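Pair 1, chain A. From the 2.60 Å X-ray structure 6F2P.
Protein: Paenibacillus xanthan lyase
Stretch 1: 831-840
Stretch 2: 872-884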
# COMPACT_ATOMS: atom_id res chain seq x y z
N SER A 831 18.98 5.33 -36.26
CA SER A 831 19.73 4.65 -35.20
C SER A 831 20.80 5.56 -34.62
O SER A 831 21.74 5.95 -35.31
CB SER A 831 20.40 3.39 -35.75
OG SER A 831 19.45 2.45 -36.22
N GLY A 832 20.67 5.90 -33.33
CA GLY A 832 21.63 6.76 -32.68
C GLY A 832 22.88 6.03 -32.20
O GLY A 832 23.18 4.93 -32.66
N ILE A 833 23.60 6.66 -31.28
CA ILE A 833 24.77 6.06 -30.65
C ILE A 833 24.48 5.89 -29.16
O ILE A 833 24.18 6.86 -28.47
CB ILE A 833 26.03 6.94 -30.78
CG1 ILE A 833 26.38 7.17 -32.25
CG2 ILE A 833 27.19 6.33 -30.02
CD1 ILE A 833 27.58 8.04 -32.45
N TYR A 834 24.58 4.66 -28.67
CA TYR A 834 24.18 4.36 -27.30
C TYR A 834 25.32 3.94 -26.38
O TYR A 834 26.31 3.36 -26.82
CB TYR A 834 23.04 3.34 -27.30
CG TYR A 834 21.72 3.95 -27.71
CD1 TYR A 834 21.38 4.09 -29.05
CD2 TYR A 834 20.83 4.41 -26.75
CE1 TYR A 834 20.18 4.67 -29.42
CE2 TYR A 834 19.62 4.99 -27.12
CZ TYR A 834 19.30 5.12 -28.45
OH TYR A 834 18.10 5.69 -28.80
N GLN A 835 25.18 4.28 -25.10
CA GLN A 835 26.11 3.86 -24.06
C GLN A 835 25.36 3.04 -23.02
O GLN A 835 24.40 3.52 -22.42
CB GLN A 835 26.74 5.08 -23.37
CG GLN A 835 27.52 4.74 -22.10
CD GLN A 835 28.90 4.17 -22.42
OE1 GLN A 835 29.66 4.77 -23.17
NE2 GLN A 835 29.21 2.99 -21.85
N LEU A 836 25.80 1.81 -22.80
CA LEU A 836 25.19 0.95 -21.80
C LEU A 836 25.80 1.20 -20.42
O LEU A 836 27.02 1.33 -20.27
CB LEU A 836 25.36 -0.52 -22.17
CG LEU A 836 24.95 -1.53 -21.10
CD1 LEU A 836 23.43 -1.62 -20.99
CD2 LEU A 836 25.55 -2.89 -21.39
N SER A 837 24.94 1.27 -19.41
CA SER A 837 25.39 1.29 -18.03
C SER A 837 24.60 0.25 -17.25
O SER A 837 23.47 -0.08 -17.61
CB SER A 837 25.21 2.68 -17.40
OG SER A 837 23.84 3.05 -17.30
N ILE A 838 25.21 -0.30 -16.21
CA ILE A 838 24.51 -1.22 -15.33
C ILE A 838 24.68 -0.71 -13.92
O ILE A 838 25.80 -0.47 -13.48
CB ILE A 838 25.08 -2.65 -15.43
CG1 ILE A 838 24.88 -3.22 -16.83
CG2 ILE A 838 24.43 -3.56 -14.40
CD1 ILE A 838 25.62 -4.51 -17.09
N ASN A 839 23.56 -0.52 -13.23
CA ASN A 839 23.58 -0.05 -11.85
C ASN A 839 24.38 1.23 -11.64
O ASN A 839 24.96 1.44 -10.57
CB ASN A 839 24.08 -1.16 -10.92
CG ASN A 839 23.01 -2.18 -10.62
OD1 ASN A 839 22.06 -2.36 -11.38
ND2 ASN A 839 23.14 -2.86 -9.48
N GLY A 840 24.42 2.09 -12.66
CA GLY A 840 25.10 3.37 -12.56
C GLY A 840 26.53 3.38 -13.06
O GLY A 840 27.19 4.42 -13.08
N SER A 872 18.01 -8.66 -9.50
CA SER A 872 17.70 -7.70 -10.55
C SER A 872 18.83 -6.70 -10.75
O SER A 872 19.51 -6.30 -9.79
CB SER A 872 16.39 -6.98 -10.23
OG SER A 872 15.30 -7.89 -10.20
N TYR A 873 19.05 -6.32 -12.00
CA TYR A 873 20.04 -5.30 -12.34
C TYR A 873 19.44 -4.33 -13.34
O TYR A 873 18.65 -4.71 -14.20
CB TYR A 873 21.31 -5.94 -12.92
CG TYR A 873 22.14 -6.68 -11.89
CD1 TYR A 873 21.81 -7.96 -11.49
CD2 TYR A 873 23.26 -6.08 -11.32
CE1 TYR A 873 22.55 -8.63 -10.55
CE2 TYR A 873 24.02 -6.75 -10.37
CZ TYR A 873 23.66 -8.02 -9.99
OH TYR A 873 24.41 -8.69 -9.05
N LEU A 874 19.81 -3.06 -13.23
CA LEU A 874 19.27 -2.06 -14.14
C LEU A 874 20.22 -1.83 -15.33
O LEU A 874 21.33 -1.32 -15.17
CB LEU A 874 19.01 -0.75 -13.40
CG LEU A 874 18.18 -0.84 -12.12
CD1 LEU A 874 18.27 0.47 -11.36
CD2 LEU A 874 16.73 -1.20 -12.44
N PHE A 875 19.76 -2.23 -16.51
CA PHE A 875 20.49 -2.02 -17.75
C PHE A 875 19.96 -0.77 -18.42
O PHE A 875 18.82 -0.74 -18.90
CB PHE A 875 20.28 -3.21 -18.69
CG PHE A 875 21.02 -4.46 -18.30
CD1 PHE A 875 20.80 -5.07 -17.08
CD2 PHE A 875 21.90 -5.06 -19.19
CE1 PHE A 875 21.47 -6.24 -16.74
CE2 PHE A 875 22.57 -6.22 -18.86
CZ PHE A 875 22.36 -6.81 -17.64
N ARG A 876 20.77 0.28 -18.46
CA ARG A 876 20.36 1.55 -19.07
C ARG A 876 21.08 1.81 -20.39
O ARG A 876 22.31 1.68 -20.48
CB ARG A 876 20.61 2.71 -18.11
CG ARG A 876 20.50 4.07 -18.76
CD ARG A 876 20.73 5.19 -17.76
NE ARG A 876 19.86 5.07 -16.59
CZ ARG A 876 19.54 6.08 -15.78
NH1 ARG A 876 20.01 7.30 -16.02
NH2 ARG A 876 18.74 5.88 -14.74
N LEU A 877 20.31 2.16 -21.41
CA LEU A 877 20.88 2.54 -22.70
C LEU A 877 20.64 4.03 -22.97
O LEU A 877 19.50 4.48 -23.14
CB LEU A 877 20.29 1.69 -23.83
CG LEU A 877 20.78 0.24 -23.99
CD1 LEU A 877 19.95 -0.46 -25.02
CD2 LEU A 877 22.26 0.18 -24.37
N LYS A 878 21.74 4.79 -22.99
CA LYS A 878 21.68 6.23 -23.07
C LYS A 878 22.14 6.75 -24.43
O LYS A 878 23.23 6.40 -24.90
CB LYS A 878 22.55 6.84 -21.98
CG LYS A 878 22.59 8.37 -22.00
CD LYS A 878 23.55 8.93 -20.96
CE LYS A 878 25.00 8.57 -21.28
NZ LYS A 878 25.95 9.18 -20.32
N THR A 879 21.31 7.58 -25.05
CA THR A 879 21.68 8.25 -26.29
C THR A 879 22.85 9.20 -26.03
O THR A 879 22.77 10.05 -25.15
CB THR A 879 20.50 9.03 -26.87
OG1 THR A 879 19.40 8.14 -27.12
CG2 THR A 879 20.89 9.71 -28.17
N THR A 880 23.94 9.04 -26.78
CA THR A 880 25.12 9.87 -26.58
C THR A 880 25.46 10.67 -27.82
O THR A 880 26.35 11.52 -27.79
CB THR A 880 26.37 9.04 -26.18
OG1 THR A 880 26.61 8.02 -27.16
CG2 THR A 880 26.17 8.38 -24.83
N GLY A 881 24.75 10.40 -28.92
CA GLY A 881 25.00 11.08 -30.17
C GLY A 881 24.34 10.38 -31.34
O GLY A 881 23.41 9.60 -31.16
N LYS A 882 24.82 10.65 -32.56
CA LYS A 882 24.24 10.04 -33.75
C LYS A 882 25.16 10.09 -34.96
O LYS A 882 25.94 11.03 -35.14
CB LYS A 882 22.87 10.66 -34.10
CG LYS A 882 22.93 12.10 -34.61
CD LYS A 882 21.54 12.66 -34.95
CE LYS A 882 21.01 12.13 -36.28
NZ LYS A 882 21.88 12.47 -37.45
N ASN A 883 25.08 9.05 -35.78
CA ASN A 883 25.77 9.05 -37.06
C ASN A 883 25.13 10.09 -37.98
O ASN A 883 23.91 10.24 -38.00
CB ASN A 883 25.70 7.67 -37.69
CG ASN A 883 26.65 7.51 -38.86
OD1 ASN A 883 26.35 7.96 -39.97
ND2 ASN A 883 27.79 6.88 -38.62
N VAL A 884 25.96 10.80 -38.73
CA VAL A 884 25.49 11.85 -39.62
C VAL A 884 24.47 11.35 -40.64
O VAL A 884 23.65 12.12 -41.14
CB VAL A 884 26.66 12.49 -40.38
CG1 VAL A 884 26.25 13.86 -40.93
CG2 VAL A 884 27.87 12.61 -39.47
O HOH W 1 24.10 6.74 -34.87

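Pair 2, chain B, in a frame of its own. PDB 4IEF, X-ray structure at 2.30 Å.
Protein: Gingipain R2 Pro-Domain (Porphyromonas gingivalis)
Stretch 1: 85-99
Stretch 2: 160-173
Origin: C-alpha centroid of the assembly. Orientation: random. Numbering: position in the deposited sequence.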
# COMPACT_ATOMS: atom_id res chain seq x y z
N VAL B 85 -2.03 -16.95 27.90
CA VAL B 85 -3.36 -17.46 27.61
C VAL B 85 -4.10 -17.47 28.94
O VAL B 85 -3.75 -18.25 29.83
CB VAL B 85 -3.31 -18.86 26.93
CG1 VAL B 85 -4.70 -19.48 26.82
CG2 VAL B 85 -2.66 -18.75 25.55
N VAL B 86 -5.07 -16.55 29.11
CA VAL B 86 -5.83 -16.45 30.36
C VAL B 86 -7.09 -17.33 30.31
O VAL B 86 -7.61 -17.71 31.36
CB VAL B 86 -6.14 -14.99 30.79
CG1 VAL B 86 -4.86 -14.25 31.16
CG2 VAL B 86 -6.92 -14.23 29.72
N SER B 87 -7.56 -17.67 29.10
CA SER B 87 -8.75 -18.48 28.87
C SER B 87 -8.64 -19.20 27.53
O SER B 87 -8.20 -18.61 26.54
CB SER B 87 -10.01 -17.60 28.92
OG SER B 87 -11.18 -18.29 28.53
N SER B 88 -9.00 -20.50 27.51
CA SER B 88 -8.98 -21.35 26.31
C SER B 88 -10.01 -22.47 26.42
O SER B 88 -10.30 -22.94 27.51
CB SER B 88 -7.58 -21.92 26.05
OG SER B 88 -7.20 -22.84 27.06
N LYS B 89 -10.55 -22.88 25.27
CA LYS B 89 -11.58 -23.92 25.14
C LYS B 89 -11.36 -24.65 23.82
O LYS B 89 -11.24 -23.99 22.78
CB LYS B 89 -12.97 -23.26 25.21
CG LYS B 89 -14.17 -24.20 25.17
CD LYS B 89 -15.47 -23.44 24.87
CE LYS B 89 -16.01 -22.65 26.05
NZ LYS B 89 -17.06 -21.69 25.63
N PHE B 90 -11.28 -25.99 23.85
CA PHE B 90 -11.09 -26.73 22.60
C PHE B 90 -11.97 -27.98 22.53
O PHE B 90 -12.43 -28.50 23.54
CB PHE B 90 -9.60 -27.09 22.36
CG PHE B 90 -9.00 -28.20 23.19
CD1 PHE B 90 -9.15 -29.53 22.81
CD2 PHE B 90 -8.24 -27.92 24.31
CE1 PHE B 90 -8.60 -30.56 23.57
CE2 PHE B 90 -7.66 -28.94 25.06
CZ PHE B 90 -7.85 -30.26 24.69
N ILE B 91 -12.16 -28.47 21.29
CA ILE B 91 -12.86 -29.70 20.95
C ILE B 91 -11.88 -30.57 20.16
O ILE B 91 -10.98 -30.04 19.49
CB ILE B 91 -14.22 -29.48 20.21
CG1 ILE B 91 -14.07 -28.56 18.97
CG2 ILE B 91 -15.29 -28.96 21.17
CD1 ILE B 91 -15.10 -28.80 17.85
N GLU B 92 -12.00 -31.89 20.28
CA GLU B 92 -11.10 -32.81 19.60
C GLU B 92 -11.77 -33.50 18.42
O GLU B 92 -12.91 -33.94 18.51
CB GLU B 92 -10.54 -33.86 20.56
CG GLU B 92 -9.29 -33.40 21.29
CD GLU B 92 -8.42 -34.47 21.92
OE1 GLU B 92 -8.78 -35.67 21.85
OE2 GLU B 92 -7.36 -34.10 22.48
N LYS B 93 -11.03 -33.58 17.30
CA LYS B 93 -11.41 -34.25 16.07
C LYS B 93 -10.42 -35.41 15.88
O LYS B 93 -9.21 -35.17 15.73
CB LYS B 93 -11.41 -33.26 14.90
CG LYS B 93 -12.57 -33.45 13.94
CD LYS B 93 -12.38 -32.64 12.66
CE LYS B 93 -13.40 -33.00 11.61
NZ LYS B 93 -13.00 -32.52 10.26
N LYS B 94 -10.90 -36.66 15.96
CA LYS B 94 -10.04 -37.84 15.87
C LYS B 94 -10.00 -38.44 14.46
O LYS B 94 -10.93 -38.24 13.67
CB LYS B 94 -10.46 -38.91 16.89
CG LYS B 94 -10.02 -38.56 18.30
CD LYS B 94 -10.23 -39.72 19.26
CE LYS B 94 -9.83 -39.34 20.67
NZ LYS B 94 -10.36 -40.30 21.67
N ASP B 95 -8.89 -39.16 14.16
CA ASP B 95 -8.56 -39.83 12.89
C ASP B 95 -8.66 -38.85 11.71
O ASP B 95 -9.28 -39.14 10.68
CB ASP B 95 -9.42 -41.10 12.68
CG ASP B 95 -8.84 -42.09 11.68
OD1 ASP B 95 -7.63 -42.41 11.80
OD2 ASP B 95 -9.59 -42.55 10.80
N VAL B 96 -8.04 -37.69 11.87
CA VAL B 96 -8.01 -36.63 10.87
C VAL B 96 -6.63 -36.61 10.24
O VAL B 96 -5.62 -36.66 10.95
CB VAL B 96 -8.37 -35.25 11.49
CG1 VAL B 96 -8.38 -34.15 10.43
CG2 VAL B 96 -9.70 -35.30 12.22
N LEU B 97 -6.58 -36.54 8.91
CA LEU B 97 -5.31 -36.40 8.20
C LEU B 97 -5.23 -34.96 7.71
O LEU B 97 -6.00 -34.58 6.82
CB LEU B 97 -5.17 -37.43 7.05
CG LEU B 97 -3.93 -37.30 6.15
CD1 LEU B 97 -2.64 -37.59 6.91
CD2 LEU B 97 -4.04 -38.20 4.94
N ILE B 98 -4.38 -34.15 8.35
CA ILE B 98 -4.17 -32.74 7.98
C ILE B 98 -3.09 -32.71 6.91
O ILE B 98 -2.05 -33.36 7.07
CB ILE B 98 -3.83 -31.85 9.21
CG1 ILE B 98 -5.02 -31.76 10.21
CG2 ILE B 98 -3.31 -30.44 8.81
CD1 ILE B 98 -6.33 -31.04 9.73
N ALA B 99 -3.35 -31.96 5.82
CA ALA B 99 -2.45 -31.80 4.69
C ALA B 99 -1.14 -31.10 5.09
O ALA B 99 -1.17 -30.19 5.92
CB ALA B 99 -3.13 -31.03 3.58
N THR B 160 -0.88 -39.48 16.27
CA THR B 160 -2.17 -39.93 16.82
C THR B 160 -3.35 -39.55 15.90
O THR B 160 -4.46 -40.05 16.10
CB THR B 160 -2.40 -39.38 18.24
OG1 THR B 160 -2.52 -37.96 18.19
CG2 THR B 160 -1.31 -39.79 19.22
N LYS B 161 -3.11 -38.66 14.90
CA LYS B 161 -4.11 -38.15 13.93
C LYS B 161 -5.23 -37.38 14.67
O LYS B 161 -6.39 -37.40 14.25
CB LYS B 161 -4.68 -39.28 13.05
CG LYS B 161 -3.68 -39.84 12.04
CD LYS B 161 -4.26 -40.92 11.13
CE LYS B 161 -5.01 -40.37 9.94
NZ LYS B 161 -5.23 -41.40 8.90
N THR B 162 -4.86 -36.70 15.77
CA THR B 162 -5.80 -35.95 16.59
C THR B 162 -5.62 -34.45 16.35
O THR B 162 -4.50 -33.90 16.45
CB THR B 162 -5.65 -36.33 18.07
OG1 THR B 162 -5.87 -37.74 18.21
CG2 THR B 162 -6.62 -35.58 18.97
N LEU B 163 -6.73 -33.79 16.02
CA LEU B 163 -6.77 -32.36 15.81
C LEU B 163 -7.56 -31.69 16.93
O LEU B 163 -8.69 -32.09 17.22
CB LEU B 163 -7.38 -32.00 14.44
CG LEU B 163 -7.52 -30.50 14.11
CD1 LEU B 163 -6.19 -29.90 13.64
CD2 LEU B 163 -8.59 -30.27 13.08
N ARG B 164 -6.95 -30.69 17.56
CA ARG B 164 -7.57 -29.88 18.61
C ARG B 164 -8.02 -28.56 18.00
O ARG B 164 -7.20 -27.83 17.43
CB ARG B 164 -6.60 -29.66 19.78
CG ARG B 164 -6.41 -30.91 20.63
CD ARG B 164 -5.39 -30.69 21.72
NE ARG B 164 -5.21 -31.89 22.54
CZ ARG B 164 -4.32 -32.01 23.52
NH1 ARG B 164 -3.51 -31.00 23.82
NH2 ARG B 164 -4.23 -33.14 24.20
N ILE B 165 -9.33 -28.29 18.06
CA ILE B 165 -9.94 -27.07 17.52
C ILE B 165 -10.27 -26.14 18.68
O ILE B 165 -11.20 -26.41 19.43
CB ILE B 165 -11.19 -27.39 16.64
CG1 ILE B 165 -10.83 -28.30 15.44
CG2 ILE B 165 -11.88 -26.09 16.18
CD1 ILE B 165 -11.95 -29.22 14.96
N TYR B 166 -9.50 -25.05 18.83
CA TYR B 166 -9.73 -24.08 19.89
C TYR B 166 -10.83 -23.12 19.44
O TYR B 166 -10.63 -22.29 18.55
CB TYR B 166 -8.44 -23.35 20.28
CG TYR B 166 -7.50 -24.21 21.11
CD1 TYR B 166 -6.67 -25.15 20.51
CD2 TYR B 166 -7.47 -24.10 22.49
CE1 TYR B 166 -5.83 -25.96 21.27
CE2 TYR B 166 -6.63 -24.90 23.26
CZ TYR B 166 -5.80 -25.83 22.64
OH TYR B 166 -4.98 -26.63 23.39
N THR B 167 -12.03 -23.29 20.02
CA THR B 167 -13.21 -22.49 19.69
C THR B 167 -13.09 -21.09 20.29
O THR B 167 -13.64 -20.15 19.71
CB THR B 167 -14.49 -23.20 20.14
OG1 THR B 167 -14.41 -23.46 21.55
CG2 THR B 167 -14.74 -24.49 19.37
N GLU B 168 -12.36 -20.95 21.41
CA GLU B 168 -12.12 -19.66 22.07
C GLU B 168 -10.73 -19.62 22.72
O GLU B 168 -10.31 -20.60 23.34
CB GLU B 168 -13.20 -19.35 23.11
CG GLU B 168 -13.14 -17.93 23.64
CD GLU B 168 -14.07 -17.67 24.80
OE1 GLU B 168 -15.14 -17.05 24.57
OE2 GLU B 168 -13.74 -18.09 25.93
N ILE B 169 -10.03 -18.49 22.54
CA ILE B 169 -8.73 -18.19 23.13
C ILE B 169 -8.74 -16.73 23.58
O ILE B 169 -8.95 -15.84 22.75
CB ILE B 169 -7.49 -18.48 22.20
CG1 ILE B 169 -7.48 -19.91 21.61
CG2 ILE B 169 -6.17 -18.16 22.95
CD1 ILE B 169 -6.55 -20.09 20.37
N VAL B 170 -8.49 -16.49 24.87
CA VAL B 170 -8.38 -15.14 25.41
C VAL B 170 -6.95 -14.97 25.89
O VAL B 170 -6.47 -15.75 26.72
CB VAL B 170 -9.42 -14.77 26.51
CG1 VAL B 170 -9.26 -13.32 26.95
CG2 VAL B 170 -10.85 -15.03 26.02
N VAL B 171 -6.24 -13.96 25.34
CA VAL B 171 -4.86 -13.69 25.72
C VAL B 171 -4.71 -12.33 26.40
O VAL B 171 -5.45 -11.39 26.10
CB VAL B 171 -3.86 -13.82 24.53
CG1 VAL B 171 -3.83 -15.24 23.98
CG2 VAL B 171 -4.13 -12.80 23.43
N ALA B 172 -3.73 -12.24 27.30
CA ALA B 172 -3.34 -11.01 27.97
C ALA B 172 -1.93 -10.64 27.49
O ALA B 172 -0.98 -11.42 27.68
CB ALA B 172 -3.38 -11.19 29.48
N VAL B 173 -1.81 -9.51 26.79
CA VAL B 173 -0.53 -9.02 26.30
C VAL B 173 -0.11 -7.89 27.24
O VAL B 173 -0.76 -6.84 27.29
CB VAL B 173 -0.56 -8.61 24.80
CG1 VAL B 173 0.79 -8.04 24.35
CG2 VAL B 173 -0.95 -9.80 23.92

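Pair 1 and pair 2 each join two antiparallel strands, and the N, CA and C atoms of 14 central residues superpose with an RMSD of 0.7 Å. The strand directions differ by 151° in pair 1; in pair 2 strand 85-93 makes 146° with strand 162-166. The same ladder of backbone bonds runs through both. Q835(A) N donates to K878(A) O at 2.9 Å and K878(A) N to Q835(A) O at 3.0 Å; at the matching positions I91(B) N donates to I165(B) O at 2.9 Å and I165(B) N to I91(B) O at 2.8 Å. One step along, S837(A) and R876(A) form a closed pair that K93(B) and L163(B) repeat.

The irregularity is shared too. T880(A) and T167(B) fall 0.3 Å apart at CA, both with chi1 in the p well, which brings the hydroxyl back to the facing carbonyl. I833(A) O thus receives T880(A) N at 2.8 Å and T880(A) OG1 at 3.0 Å. K89(B) O receives T167(B) N at 3.0 Å and T167(B) OG1 at 3.4 Å, both weak. Threonine suits this place because its short side chain supplies a second donor where the register shifts, as it does between K89(B) and F90(B).

The face holding Y834(A), L836(A) and I838(A) is buried and mostly apolar. I838(A) CG1 lies 4.2 Å from the centroid of the F875(A) ring, nearly along its normal, while L836(A) CB meets L877(A) CD2 at 3.9 Å. Y834(A), chi1 m, turns its ring so that T879(A) CA sits over one face, 4.3 Å from the centroid.

In pair 2 the matching residues F90(B) and E92(B) are exposed, and charge enters the packing. F90(B) takes chi1 p, and its side-chain centre lies 3.8 Å from that of Y834(A). Its CB rests over the Y166(B) ring, 3.6 Å from the centroid, and R164(B) CD covers a face of the F90(B) ring at 4.0 Å from its centroid. The arginine suits its place doubly: its methylenes pack on the aromatic ring, while R164(B) NE reaches E92(B) OE2 at 3.1 Å in a salt bridge. L836(A) and L877(A) occupy these two positions in pair 1 with a purely apolar contact.

On the opposite face the polarity is partly reversed. Q835(A) and K878(A) correspond to I91(B) and I165(B), whose branched side chains meet at I91(B) CG1 and I165(B) CB, 3.9 Å apart. The lysine and glutamine approach less closely, K878(A) CE lying 4.4 Å from Q835(A) CB.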